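Local coordinates for protein endo-1,4-beta-xylanase (PDB 1H12) that hydrolyses internal beta-1,4 linkages of xylan as a cold-adapted glycoside hydrolase of family 8, at residues A[83-86]-A[87-91]. Numbering follows the deposited sequence.
Sequences GMTA and AVMLN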
loop_
_atom_site.group_PDB
_atom_site.type_symbol
_atom_site.label_atom_id
_atom_site.label_comp_id
_atom_site.label_asym_id
_atom_site.label_seq_id
_atom_site.Cartn_x
_atom_site.Cartn_y
_atom_site.Cartn_z
ATOM N N GLY A 83 -6.078 -0.092 -6.575
ATOM C CA GLY A 83 -6.826 -0.746 -7.645
ATOM C C GLY A 83 -6.150 -0.619 -8.997
ATOM O O GLY A 83 -6.112 -1.571 -9.766
ATOM N N MET A 84 -5.610 0.560 -9.296
ATOM C CA MET A 84 -4.834 0.720 -10.522
ATOM C C MET A 84 -3.614 -0.193 -10.544
ATOM O O MET A 84 -3.258 -0.778 -11.576
ATOM C CB MET A 84 -4.392 2.183 -10.683
ATOM C CG MET A 84 -5.523 3.120 -11.115
ATOM S SD MET A 84 -5.121 4.855 -10.930
ATOM C CE MET A 84 -3.633 4.968 -11.942
ATOM N N THR A 85 -2.944 -0.305 -9.412
ATOM C CA THR A 85 -1.778 -1.148 -9.304
ATOM C C THR A 85 -2.136 -2.610 -9.586
ATOM O O THR A 85 -1.460 -3.305 -10.332
ATOM C CB THR A 85 -1.106 -0.950 -7.951
ATOM O OG1 THR A 85 -0.709 0.406 -7.806
ATOM C CG2 THR A 85 0.131 -1.807 -7.811
ATOM N N ALA A 86 -3.223 -3.074 -8.981
ATOM C CA ALA A 86 -3.655 -4.422 -9.242
ATOM C C ALA A 86 -3.964 -4.641 -10.705
ATOM O O ALA A 86 -3.601 -5.666 -11.308
ATOM C CB ALA A 86 -4.878 -4.749 -8.377
ATOM N N ALA A 87 -4.675 -3.688 -11.307
ATOM C CA ALA A 87 -5.046 -3.816 -12.717
ATOM C C ALA A 87 -3.824 -3.925 -13.620
ATOM O O ALA A 87 -3.778 -4.756 -14.516
ATOM C CB ALA A 87 -5.951 -2.626 -13.094
ATOM N N VAL A 88 -2.805 -3.059 -13.427
ATOM C CA VAL A 88 -1.658 -3.112 -14.336
ATOM C C VAL A 88 -0.917 -4.429 -14.176
ATOM O O VAL A 88 -0.412 -4.975 -15.162
ATOM C CB VAL A 88 -0.756 -1.882 -14.241
ATOM C CG1 VAL A 88 0.022 -1.777 -12.946
ATOM C CG2 VAL A 88 0.197 -1.822 -15.424
ATOM N N MET A 89 -0.839 -4.978 -12.973
ATOM C CA MET A 89 -0.133 -6.239 -12.786
ATOM C C MET A 89 -0.796 -7.395 -13.530
ATOM O O MET A 89 -0.111 -8.351 -13.919
ATOM C CB MET A 89 -0.002 -6.587 -11.310
ATOM C CG MET A 89 0.876 -5.614 -10.504
ATOM S SD MET A 89 2.514 -5.400 -11.239
ATOM C CE MET A 89 2.993 -3.938 -10.369
ATOM N N LEU A 90 -2.111 -7.342 -13.700
ATOM C CA LEU A 90 -2.853 -8.401 -14.396
ATOM C C LEU A 90 -3.226 -8.032 -15.813
ATOM O O LEU A 90 -3.950 -8.786 -16.477
ATOM C CB LEU A 90 -4.051 -8.820 -13.562
ATOM C CG LEU A 90 -3.716 -9.482 -12.226
ATOM C CD1 LEU A 90 -4.960 -9.831 -11.492
ATOM C CD2 LEU A 90 -2.833 -10.714 -12.360
ATOM N N ASN A 91 -2.685 -6.965 -16.322
ATOM C CA ASN A 91 -2.901 -6.569 -17.737
ATOM C C ASN A 91 -4.362 -6.178 -17.995
ATOM O O ASN A 91 -4.904 -6.452 -19.052
ATOM C CB ASN A 91 -2.420 -7.624 -18.732
ATOM C CG ASN A 91 -1.573 -7.041 -19.849
ATOM O OD1 ASN A 91 -1.052 -5.935 -19.753
ATOM N ND2 ASN A 91 -1.432 -7.835 -20.928
#
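M89 folds back along the helix over T85, one turn earlier: its CG sits 3.3 Å from T85 O, and its terminal methyl CE lies loosely alongside T85 CG2 at 4.4 Å. The chain gets there by a bend at chi2 (-54°), which turns its end back toward the threonine methyl. T85 OG1 looks the other way, hydrogen-bonded to S81 O a turn further back. V88 shares the same carbonyl from another side, with CG1 3.4 Å from T85 O. Its chi1 of 69° sets CG1 between the backbone N and the carbonyl carbon and leaves CG2 anti to N. A87 is simpler: its CB lies 3.5 Å from G83 O, the oxygen that also accepts A87 N. L90 lays CB and CG beside A86 O. Four successive i to i+4 backbone bonds run beneath these side chains; the first three are nearly straight, while the last, L90 N to A86 O at 3.3 Å, bends to 142° as the helix runs out. This is the C-terminal end of helix 77-89, closed by a Schellman motif: N91 takes positive phi as the C-prime residue, N91 N bonds to V88 O, and K92 N returns to A87 O. R159 NH2 gives V88 O a further partner, and N91 OD1 accepts from W160 NE1, tying the turn to helix 143-160. Around the shaft, M84 and V88 both meet F96 of helix 93-107, whereas A86, M89 and L90 press on L391 of helix 379-392. F397 touches both T85 and M89.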